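PDB 5ZE8: cytochrome c552 from Thermochromatium tepidum, which carries five covalently bound c-type hemes and, as a low-potential cytochrome of a purple sulfur photosynthetic bacterium, probably transfers electrons. Local coordinates for residues 129-134 with 268-273; 137-142 with 228-233; 244-249 with 375-380. All coordinates share one frame; numbering follows the deposited sequence.

Contacts 1 and 2 each hold part of a heme site, and the two hemes, D and E, are close enough for electron exchange to be likely. Contact 1 supplies both axial histidines of heme D, while its Leu133, Met272 and Gly273 also line the pocket of heme E, which contact 2 attaches through Cys228 and His229. The centres of these two contacts are about 18 Å apart. Contact 3, centred about 17 Å from contact 2 and 24 Å from contact 1, ties the heme-bearing part to the C-terminal sheet. It joins contact 2 directly, with Asp230 O and Gly244 N 2.9 Å apart in a probable hydrogen bond.

Contact 1 (129-134 with 268-273); sequences ACHTLK and ADHSMG. With HEC (heme c), chain D.
His131 and His270 meet only through a metal: their NE2 atoms lie 4.1 Å apart because the iron of heme D sits between them, bound by each NE2 at 2.1 Å. The two nitrogens and the iron are almost in line, about 179°, as in a bis-histidine, low-spin c-type heme. Both imidazoles stand on edge over the porphyrin, their planes about 23° apart and running roughly toward the CHA meso carbon; CE1 of His131 leans over ND, whereas CE1 of His270 leans over NA. His270 CG lies anti to the carbonyl carbon (chi1 -79°), which points the ring at the iron, and ND1 fixes its rotation by donating to Ala268 O at 2.8 Å, in the ring plane. At the porphyrin edge, on the His131 side, Cys130, the second cysteine of a CXXCH heme-binding motif, is thioether-linked through SG to CAC at 1.9 Å. Ala268 N binds propionate atom O2A at 2.8 Å, and an Asx turn at Asp269 shapes the loop. Met272 lays CE 3.9 Å from CBC. His131 touches Leu219 of helix 216-220 and donates from ND1 to Gln160 O in strand 159-161, while His270 packs on Ile52 of helix 50-57.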
loop_
_atom_site.group_PDB
_atom_site.type_symbol
_atom_site.label_atom_id
_atom_site.label_comp_id
_atom_site.label_asym_id
_atom_site.label_seq_id
_atom_site.Cartn_x
_atom_site.Cartn_y
_atom_site.Cartn_z
ATOM N N ALA A 129 -0.073 -17.280 3.783
ATOM C CA ALA A 129 1.024 -16.375 4.157
ATOM C C ALA A 129 0.614 -15.507 5.292
ATOM O O ALA A 129 1.343 -15.406 6.255
ATOM C CB ALA A 129 1.489 -15.553 2.979
ATOM N N CYS A 130 -0.545 -14.892 5.206
ATOM C CA CYS A 130 -0.952 -14.066 6.320
ATOM C C CYS A 130 -1.399 -14.917 7.511
ATOM O O CYS A 130 -1.116 -14.542 8.672
ATOM C CB CYS A 130 -2.118 -13.193 5.925
ATOM S SG CYS A 130 -1.567 -11.710 5.084
ATOM N N HIS A 131 -2.121 -16.009 7.249
ATOM C CA HIS A 131 -2.711 -16.761 8.337
ATOM C C HIS A 131 -1.786 -17.758 9.031
ATOM O O HIS A 131 -2.235 -18.494 9.890
ATOM C CB HIS A 131 -4.084 -17.419 7.948
ATOM C CG HIS A 131 -5.179 -16.416 7.824
ATOM N ND1 HIS A 131 -5.871 -15.949 8.950
ATOM C CD2 HIS A 131 -5.687 -15.735 6.744
ATOM C CE1 HIS A 131 -6.731 -15.022 8.520
ATOM N NE2 HIS A 131 -6.662 -14.888 7.209
ATOM N N THR A 132 -0.501 -17.721 8.692
ATOM C CA THR A 132 0.511 -18.520 9.471
ATOM C C THR A 132 1.454 -17.599 10.279
ATOM O O THR A 132 2.400 -18.094 10.887
ATOM C CB THR A 132 1.236 -19.587 8.620
ATOM O OG1 THR A 132 1.862 -19.018 7.510
ATOM C CG2 THR A 132 0.252 -20.683 8.191
ATOM N N LEU A 133 1.282 -16.276 10.199
ATOM C CA LEU A 133 2.087 -15.338 11.024
ATOM C C LEU A 133 1.606 -15.520 12.443
ATOM O O LEU A 133 0.431 -15.413 12.714
ATOM C CB LEU A 133 1.810 -13.924 10.587
ATOM C CG LEU A 133 2.187 -13.570 9.149
ATOM C CD1 LEU A 133 1.736 -12.140 8.891
ATOM C CD2 LEU A 133 3.633 -13.844 8.791
ATOM N N LYS A 134 2.522 -15.838 13.375
ATOM C CA LYS A 134 2.136 -16.139 14.753
ATOM C C LYS A 134 2.463 -15.044 15.771
ATOM O O LYS A 134 1.575 -14.594 16.479
ATOM C CB LYS A 134 2.663 -17.466 15.205
ATOM C CG LYS A 134 2.140 -17.859 16.561
ATOM C CD LYS A 134 2.669 -19.218 16.936
ATOM C CE LYS A 134 2.159 -19.607 18.291
ATOM N NZ LYS A 134 2.811 -20.908 18.602
ATOM N N ALA A 268 -14.937 -9.624 7.749
ATOM C CA ALA A 268 -13.813 -8.660 7.479
ATOM C C ALA A 268 -13.482 -8.678 5.978
ATOM O O ALA A 268 -13.159 -9.722 5.369
ATOM C CB ALA A 268 -12.547 -8.959 8.311
ATOM N N ASP A 269 -13.715 -7.565 5.322
ATOM C CA ASP A 269 -13.447 -7.370 3.914
ATOM C C ASP A 269 -11.925 -7.516 3.627
ATOM O O ASP A 269 -11.089 -6.862 4.266
ATOM C CB ASP A 269 -13.933 -6.002 3.473
ATOM C CG ASP A 269 -13.980 -5.828 1.959
ATOM O OD1 ASP A 269 -13.234 -6.400 1.174
ATOM O OD2 ASP A 269 -14.887 -5.150 1.447
ATOM N N HIS A 270 -11.608 -8.473 2.747
ATOM C CA HIS A 270 -10.194 -8.742 2.355
ATOM C C HIS A 270 -9.754 -8.031 1.068
ATOM O O HIS A 270 -8.654 -8.299 0.530
ATOM C CB HIS A 270 -9.965 -10.208 2.260
ATOM C CG HIS A 270 -9.770 -10.899 3.559
ATOM N ND1 HIS A 270 -10.726 -10.927 4.580
ATOM C CD2 HIS A 270 -8.740 -11.688 3.967
ATOM C CE1 HIS A 270 -10.253 -11.749 5.536
ATOM N NE2 HIS A 270 -9.043 -12.178 5.198
ATOM N N SER A 271 -10.524 -7.119 0.533
ATOM C CA SER A 271 -10.107 -6.403 -0.711
ATOM C C SER A 271 -8.845 -5.577 -0.489
ATOM O O SER A 271 -8.030 -5.536 -1.419
ATOM C CB SER A 271 -11.220 -5.420 -1.189
ATOM O OG SER A 271 -12.410 -6.160 -1.560
ATOM N N MET A 272 -8.768 -4.839 0.631
ATOM C CA MET A 272 -7.545 -4.125 1.029
ATOM C C MET A 272 -6.980 -3.289 -0.122
ATOM O O MET A 272 -5.801 -3.375 -0.500
ATOM C CB MET A 272 -6.545 -5.141 1.586
ATOM C CG MET A 272 -7.103 -5.796 2.844
ATOM S SD MET A 272 -5.835 -6.774 3.740
ATOM C CE MET A 272 -6.629 -8.310 3.837
ATOM N N GLY A 273 -7.840 -2.487 -0.684
ATOM C CA GLY A 273 -7.464 -1.536 -1.704
ATOM C C GLY A 273 -6.838 -0.249 -1.186
ATOM O O GLY A 273 -7.166 0.280 -0.117
HETATM FE FE HEC D . -7.825 -13.520 6.208
HETATM C CHA HEC D . -9.729 -12.696 9.001
HETATM C CHB HEC D . -9.821 -16.176 5.622
HETATM C CHC HEC D . -6.318 -13.947 3.084
HETATM C CHD HEC D . -5.451 -11.299 7.117
HETATM N NA HEC D . -9.434 -14.264 7.100
HETATM C C1A HEC D . -10.086 -13.786 8.206
HETATM C C2A HEC D . -11.280 -14.553 8.426
HETATM C C3A HEC D . -11.298 -15.567 7.471
HETATM C C4A HEC D . -10.160 -15.360 6.675
HETATM C CMA HEC D . -12.329 -16.673 7.235
HETATM C CAA HEC D . -12.334 -14.208 9.499
HETATM C CBA HEC D . -13.312 -13.245 8.811
HETATM C CGA HEC D . -14.433 -12.841 9.750
HETATM O O1A HEC D . -14.991 -13.707 10.483
HETATM O O2A HEC D . -14.908 -11.697 9.667
HETATM N NB HEC D . -8.010 -14.819 4.646
HETATM C C1B HEC D . -8.860 -15.834 4.668
HETATM C C2B HEC D . -8.727 -16.542 3.406
HETATM C C3B HEC D . -7.796 -15.911 2.659
HETATM C C4B HEC D . -7.302 -14.832 3.477
HETATM C CMB HEC D . -9.586 -17.715 2.990
HETATM C CAB HEC D . -7.365 -16.067 1.267
HETATM C CBB HEC D . -8.357 -16.055 0.277
HETATM N NC HEC D . -6.215 -12.773 5.296
HETATM C C1C HEC D . -5.756 -13.006 4.003
HETATM C C2C HEC D . -4.610 -12.230 3.729
HETATM C C3C HEC D . -4.278 -11.529 4.883
HETATM C C4C HEC D . -5.326 -11.851 5.843
HETATM C CMC HEC D . -3.821 -12.337 2.441
HETATM C CAC HEC D . -3.137 -10.580 5.085
HETATM C CBC HEC D . -2.909 -9.510 4.148
HETATM N ND HEC D . -7.639 -12.284 7.704
HETATM C C1D HEC D . -6.561 -11.448 7.929
HETATM C C2D HEC D . -6.740 -10.637 9.168
HETATM C C3D HEC D . -7.931 -11.034 9.675
HETATM C C4D HEC D . -8.511 -12.061 8.770
HETATM C CMD HEC D . -5.741 -9.721 9.792
HETATM C CAD HEC D . -8.553 -10.522 10.940
HETATM C CBD HEC D . -9.322 -9.218 10.693
HETATM C CGD HEC D . -9.584 -8.507 12.014
HETATM O O1D HEC D . -9.125 -7.380 12.244
HETATM O O2D HEC D . -10.354 -9.024 12.804
#

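Contact 2 (137-142 with 228-233); sequences NGIQDA and CHDQRD. With HEC (heme c), chain E.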
loop_
_atom_site.group_PDB
_atom_site.type_symbol
_atom_site.label_atom_id
_atom_site.label_comp_id
_atom_site.label_asym_id
_atom_site.label_seq_id
_atom_site.Cartn_x
_atom_site.Cartn_y
_atom_site.Cartn_z
ATOM N N ASN A 137 7.721 -9.934 16.051
ATOM C CA ASN A 137 9.002 -9.632 16.810
ATOM C C ASN A 137 9.534 -8.222 16.607
ATOM O O ASN A 137 10.497 -7.861 17.268
ATOM C CB ASN A 137 10.051 -10.657 16.515
ATOM C CG ASN A 137 9.602 -12.028 16.953
ATOM O OD1 ASN A 137 9.077 -12.175 18.059
ATOM N ND2 ASN A 137 9.763 -13.007 16.093
ATOM N N GLY A 138 8.960 -7.466 15.695
ATOM C CA GLY A 138 9.439 -6.200 15.248
ATOM C C GLY A 138 10.425 -6.329 14.131
ATOM O O GLY A 138 11.051 -7.375 13.899
ATOM N N ILE A 139 10.570 -5.259 13.375
ATOM C CA ILE A 139 11.491 -5.270 12.276
ATOM C C ILE A 139 12.963 -5.112 12.628
ATOM O O ILE A 139 13.815 -5.386 11.791
ATOM C CB ILE A 139 11.048 -4.312 11.128
ATOM C CG1 ILE A 139 10.948 -2.910 11.590
ATOM C CG2 ILE A 139 9.692 -4.812 10.525
ATOM C CD1 ILE A 139 10.924 -1.892 10.484
ATOM N N GLN A 140 13.287 -4.582 13.811
ATOM C CA GLN A 140 14.698 -4.355 14.132
ATOM C C GLN A 140 14.990 -5.338 15.241
ATOM O O GLN A 140 14.315 -5.274 16.307
ATOM C CB GLN A 140 14.883 -2.961 14.712
ATOM C CG GLN A 140 16.314 -2.665 15.151
ATOM C CD GLN A 140 16.428 -1.632 16.325
ATOM O OE1 GLN A 140 16.367 -1.931 17.562
ATOM N NE2 GLN A 140 16.650 -0.468 15.943
ATOM N N ASP A 141 15.956 -6.174 15.040
ATOM C CA ASP A 141 16.372 -7.052 16.104
ATOM C C ASP A 141 17.266 -6.322 17.140
ATOM O O ASP A 141 17.645 -5.152 16.918
ATOM C CB ASP A 141 16.933 -8.354 15.566
ATOM C CG ASP A 141 18.366 -8.268 15.073
ATOM O OD1 ASP A 141 19.135 -7.287 15.331
ATOM O OD2 ASP A 141 18.760 -9.265 14.456
ATOM N N ALA A 142 17.563 -7.015 18.246
ATOM C CA ALA A 142 18.398 -6.425 19.348
ATOM C C ALA A 142 19.794 -5.926 18.883
ATOM O O ALA A 142 20.328 -5.025 19.514
ATOM C CB ALA A 142 18.596 -7.432 20.471
ATOM N N CYS A 228 5.526 -6.240 6.989
ATOM C CA CYS A 228 5.589 -5.813 5.572
ATOM C C CYS A 228 5.362 -4.382 5.347
ATOM O O CYS A 228 5.768 -3.883 4.262
ATOM C CB CYS A 228 4.575 -6.618 4.746
ATOM S SG CYS A 228 4.889 -8.400 4.913
ATOM N N HIS A 229 4.695 -3.687 6.274
ATOM C CA HIS A 229 4.298 -2.299 6.072
ATOM C C HIS A 229 4.930 -1.268 6.998
ATOM O O HIS A 229 4.648 -0.046 6.810
ATOM C CB HIS A 229 2.793 -2.262 6.230
ATOM C CG HIS A 229 2.072 -2.736 4.993
ATOM N ND1 HIS A 229 1.917 -1.900 3.890
ATOM C CD2 HIS A 229 1.407 -3.894 4.721
ATOM C CE1 HIS A 229 1.193 -2.590 2.994
ATOM N NE2 HIS A 229 0.923 -3.805 3.464
ATOM N N ASP A 230 5.761 -1.671 7.965
ATOM C CA ASP A 230 6.301 -0.670 8.982
ATOM C C ASP A 230 7.302 0.226 8.288
ATOM O O ASP A 230 7.122 1.475 8.235
ATOM C CB ASP A 230 6.866 -1.393 10.200
ATOM C CG ASP A 230 7.526 -0.511 11.173
ATOM O OD1 ASP A 230 7.448 0.675 11.090
ATOM O OD2 ASP A 230 8.298 -1.044 11.998
ATOM N N GLN A 231 8.321 -0.380 7.687
ATOM C CA GLN A 231 9.457 0.443 7.197
ATOM C C GLN A 231 10.244 -0.360 6.199
ATOM O O GLN A 231 10.233 -1.576 6.275
ATOM C CB GLN A 231 10.330 0.926 8.361
ATOM C CG GLN A 231 11.311 2.017 8.004
ATOM C CD GLN A 231 11.903 2.839 9.166
ATOM O OE1 GLN A 231 11.247 3.133 10.175
ATOM N NE2 GLN A 231 13.147 3.252 8.981
ATOM N N ARG A 232 10.831 0.324 5.215
ATOM C CA ARG A 232 11.905 -0.285 4.474
ATOM C C ARG A 232 12.900 0.750 4.192
ATOM O O ARG A 232 12.517 1.856 3.773
ATOM C CB ARG A 232 11.339 -0.893 3.170
ATOM C CG ARG A 232 12.457 -1.206 2.170
ATOM C CD ARG A 232 12.015 -1.955 0.940
ATOM N NE ARG A 232 13.143 -2.125 0.006
ATOM C CZ ARG A 232 13.110 -1.834 -1.301
ATOM N NH1 ARG A 232 14.202 -2.053 -2.000
ATOM N NH2 ARG A 232 12.046 -1.292 -1.898
ATOM N N ASP A 233 14.193 0.414 4.420
ATOM C CA ASP A 233 15.281 1.381 4.254
ATOM C C ASP A 233 16.141 0.978 3.097
ATOM O O ASP A 233 16.161 -0.182 2.659
ATOM C CB ASP A 233 16.176 1.408 5.461
ATOM C CG ASP A 233 15.540 1.995 6.698
ATOM O OD1 ASP A 233 14.435 2.537 6.708
ATOM O OD2 ASP A 233 16.248 1.917 7.764
HETATM FE FE HEC E . -0.290 -5.259 2.554
HETATM C CHA HEC E . -0.183 -3.740 -0.499
HETATM C CHB HEC E . -2.836 -3.177 3.514
HETATM C CHC HEC E . -0.602 -7.039 5.459
HETATM C CHD HEC E . 2.603 -7.021 1.824
HETATM N NA HEC E . -1.287 -3.786 1.670
HETATM C C1A HEC E . -1.137 -3.273 0.392
HETATM C C2A HEC E . -2.068 -2.197 0.140
HETATM C C3A HEC E . -2.740 -2.040 1.308
HETATM C C4A HEC E . -2.335 -3.082 2.212
HETATM C CMA HEC E . -3.871 -1.051 1.595
HETATM C CAA HEC E . -2.132 -1.349 -1.079
HETATM C CBA HEC E . -3.080 -1.969 -2.103
HETATM C CGA HEC E . -3.078 -1.138 -3.390
HETATM O O1A HEC E . -2.026 -0.874 -4.005
HETATM O O2A HEC E . -4.174 -0.792 -3.924
HETATM N NB HEC E . -1.498 -5.087 4.173
HETATM C C1B HEC E . -2.438 -4.153 4.425
HETATM C C2B HEC E . -2.981 -4.358 5.729
HETATM C C3B HEC E . -2.372 -5.424 6.281
HETATM C C4B HEC E . -1.462 -5.942 5.247
HETATM C CMB HEC E . -4.052 -3.466 6.349
HETATM C CAB HEC E . -2.637 -6.119 7.566
HETATM C CBB HEC E . -4.030 -6.433 7.786
HETATM N NC HEC E . 0.736 -6.711 3.433
HETATM C C1C HEC E . 0.480 -7.319 4.592
HETATM C C2C HEC E . 1.453 -8.389 4.937
HETATM C C3C HEC E . 2.341 -8.349 3.920
HETATM C C4C HEC E . 1.925 -7.327 2.981
HETATM C CMC HEC E . 1.447 -9.247 6.193
HETATM C CAC HEC E . 3.623 -9.166 3.711
HETATM C CBC HEC E . 3.627 -10.542 3.987
HETATM N ND HEC E . 0.919 -5.323 1.016
HETATM C C1D HEC E . 2.075 -6.085 0.877
HETATM C C2D HEC E . 2.683 -5.869 -0.425
HETATM C C3D HEC E . 1.916 -4.993 -1.083
HETATM C C4D HEC E . 0.791 -4.664 -0.167
HETATM C CMD HEC E . 3.940 -6.533 -0.831
HETATM C CAD HEC E . 2.201 -4.419 -2.496
HETATM C CBD HEC E . 2.181 -5.454 -3.582
HETATM C CGD HEC E . 2.378 -4.796 -4.942
HETATM O O1D HEC E . 1.941 -3.641 -5.227
HETATM O O2D HEC E . 3.017 -5.469 -5.809
HETATM O O HOH W 1 9.135 -2.834 14.813
#
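Ile139 and Asp230 mark the nearest approach of the two backbones, their CA atoms 7.7 Å apart. Residues 137-142 form an irregular loop, whereas 228-233 run from helix 226-229 through a bend around Asp230 into the short strand 232-233. Between them, Ile139 is the sole side chain of its segment to make contact. Its CG1 branch lies between the backbone N and the carbonyl carbon (chi1 60°) and runs on extended, which sends CD1 into the bend of residues 228-233. There CD1 comes within 3.1 Å of Asp230 OD2, a close approach of a methyl to a carboxylate oxygen, and within 3.6 Å of Gln231 CB. The bend follows directly on a CXXCH motif: Cys228 SG is joined to CAC of heme E, and His229 NE2 binds its iron, with His61 as the second axial ligand. A water bridges the loops, accepting from Ile139 N at 3.2 Å and donating weakly to Asp230 OD2. Beyond CB, Gln231 turns its amide to Asp233: NE2 donates to OD1 at 2.7 Å in a nearly straight bond (178°), with OD1 in the amide plane and offering its syn lone pair.

Contact 3 (244-249 with 375-380); sequences GKEFIA and DTRLQP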
loop_
_atom_site.group_PDB
_atom_site.type_symbol
_atom_site.label_atom_id
_atom_site.label_comp_id
_atom_site.label_asym_id
_atom_site.label_seq_id
_atom_site.Cartn_x
_atom_site.Cartn_y
_atom_site.Cartn_z
ATOM N N GLY A 244 4.818 2.883 9.238
ATOM C CA GLY A 244 4.904 2.827 10.752
ATOM C C GLY A 244 5.420 3.988 11.536
ATOM O O GLY A 244 4.839 4.322 12.574
ATOM N N LYS A 245 6.481 4.669 11.076
ATOM C CA LYS A 245 6.967 5.848 11.762
ATOM C C LYS A 245 5.930 6.895 11.606
ATOM O O LYS A 245 5.723 7.699 12.529
ATOM C CB LYS A 245 8.314 6.295 11.136
ATOM C CG LYS A 245 9.051 7.492 11.778
ATOM C CD LYS A 245 10.484 7.704 11.216
ATOM C CE LYS A 245 11.170 6.404 10.792
ATOM N NZ LYS A 245 12.591 6.586 10.439
ATOM N N GLU A 246 5.257 6.976 10.447
ATOM C CA GLU A 246 4.215 7.997 10.332
ATOM C C GLU A 246 3.080 7.761 11.329
ATOM O O GLU A 246 2.647 8.674 12.054
ATOM C CB GLU A 246 3.618 8.037 8.925
ATOM C CG GLU A 246 4.635 8.394 7.822
ATOM C CD GLU A 246 4.280 7.868 6.447
ATOM O OE1 GLU A 246 3.124 7.439 6.270
ATOM O OE2 GLU A 246 5.162 7.918 5.520
ATOM N N PHE A 247 2.669 6.506 11.393
ATOM C CA PHE A 247 1.585 6.075 12.283
ATOM C C PHE A 247 1.915 6.364 13.759
ATOM O O PHE A 247 1.094 6.908 14.483
ATOM C CB PHE A 247 1.220 4.586 12.045
ATOM C CG PHE A 247 -0.030 4.200 12.757
ATOM C CD1 PHE A 247 0.050 3.922 14.110
ATOM C CD2 PHE A 247 -1.245 4.285 12.156
ATOM C CE1 PHE A 247 -1.102 3.658 14.832
ATOM C CE2 PHE A 247 -2.418 3.997 12.873
ATOM C CZ PHE A 247 -2.325 3.697 14.193
ATOM N N ILE A 248 3.150 6.104 14.178
ATOM C CA ILE A 248 3.612 6.551 15.513
ATOM C C ILE A 248 3.532 8.040 15.714
ATOM O O ILE A 248 2.926 8.520 16.717
ATOM C CB ILE A 248 5.031 6.047 15.800
ATOM C CG1 ILE A 248 4.938 4.514 16.016
ATOM C CG2 ILE A 248 5.629 6.783 17.001
ATOM C CD1 ILE A 248 6.272 3.805 16.135
ATOM N N ALA A 249 4.113 8.800 14.787
ATOM C CA ALA A 249 4.164 10.213 14.973
ATOM C C ALA A 249 2.805 10.812 15.139
ATOM O O ALA A 249 2.651 11.760 15.928
ATOM C CB ALA A 249 4.909 10.889 13.796
ATOM N N ASP A 375 9.983 16.335 2.290
ATOM C CA ASP A 375 8.730 15.580 2.337
ATOM C C ASP A 375 7.621 16.527 2.432
ATOM O O ASP A 375 7.352 17.137 3.513
ATOM C CB ASP A 375 8.681 14.679 3.577
ATOM C CG ASP A 375 7.503 13.761 3.620
ATOM O OD1 ASP A 375 6.669 13.817 2.732
ATOM O OD2 ASP A 375 7.365 12.994 4.619
ATOM N N THR A 376 6.894 16.648 1.327
ATOM C CA THR A 376 5.763 17.564 1.265
ATOM C C THR A 376 4.431 16.843 1.266
ATOM O O THR A 376 3.371 17.445 1.043
ATOM C CB THR A 376 5.815 18.414 0.012
ATOM O OG1 THR A 376 5.828 17.636 -1.144
ATOM C CG2 THR A 376 7.091 19.259 -0.005
ATOM N N ARG A 377 4.490 15.508 1.521
ATOM C CA ARG A 377 3.239 14.755 1.605
ATOM C C ARG A 377 2.369 15.305 2.758
ATOM O O ARG A 377 2.844 15.976 3.663
ATOM C CB ARG A 377 3.536 13.262 1.789
ATOM C CG ARG A 377 4.390 12.616 0.672
ATOM C CD ARG A 377 4.867 11.236 1.015
ATOM N NE ARG A 377 5.533 11.215 2.284
ATOM C CZ ARG A 377 5.503 10.244 3.214
ATOM N NH1 ARG A 377 4.855 9.091 3.043
ATOM N NH2 ARG A 377 6.125 10.425 4.341
ATOM N N LEU A 378 1.068 15.029 2.703
ATOM C CA LEU A 378 0.260 15.384 3.810
ATOM C C LEU A 378 0.635 14.502 4.970
ATOM O O LEU A 378 0.626 13.257 4.831
ATOM C CB LEU A 378 -1.223 15.210 3.501
ATOM C CG LEU A 378 -1.805 15.986 2.300
ATOM C CD1 LEU A 378 -3.173 15.446 1.883
ATOM C CD2 LEU A 378 -1.865 17.447 2.683
ATOM N N GLN A 379 0.815 15.115 6.132
ATOM C CA GLN A 379 1.185 14.420 7.318
ATOM C C GLN A 379 -0.012 13.779 7.968
ATOM O O GLN A 379 -1.147 14.089 7.611
ATOM C CB GLN A 379 1.958 15.347 8.260
ATOM C CG GLN A 379 3.308 15.777 7.636
ATOM C CD GLN A 379 4.291 14.601 7.240
ATOM O OE1 GLN A 379 4.844 14.544 6.100
ATOM N NE2 GLN A 379 4.462 13.650 8.138
ATOM N N PRO A 380 0.242 12.828 8.904
ATOM C CA PRO A 380 -0.950 12.171 9.494
ATOM C C PRO A 380 -1.951 13.188 9.993
ATOM O O PRO A 380 -1.568 14.113 10.709
ATOM C CB PRO A 380 -0.350 11.408 10.647
ATOM C CG PRO A 380 1.018 11.070 10.241
ATOM C CD PRO A 380 1.477 12.260 9.431
#
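Glu246 and Arg377 form the tight, buried part of the contact, in a salt-bridge network with Asp375 that includes an Asx turn. The network joins helix 243-250, whose Phe247 touches a heme, to the loop leaving strand 371-375 of the antiparallel sheet. Arg377 meets Glu246 end-on: NH1 at 2.8 Å and NH2 at 2.9 Å both donate to OE2, which lies in the guanidinium plane but is approached from above its own carboxylate plane, the two planes being 58° apart. A bend at chi3 (-53°) turns the guanidinium so that its other edge takes Asp375 side-on, NH2 reaching OD2 at 2.9 Å. Glu246 OE1 is held separately by Thr314 OG1 and Ala311 N, so both carboxylate oxygens are engaged. A methionine in place of Arg377 would probably leave the buried Glu246 carboxylate, and that of Asp375 beside it, without their shared positive charge. The looser side lies toward solvent, where Pro380 touches the helix through CG, 3.4 Å from Glu246 O, with exposed Ala249 at the outer end of the helix segment. At the turn, Asp375 OD1 accepts from Arg377 NE at 2.9 Å and from Arg377 N at 3.0 Å, on opposite faces of the carboxylate plane.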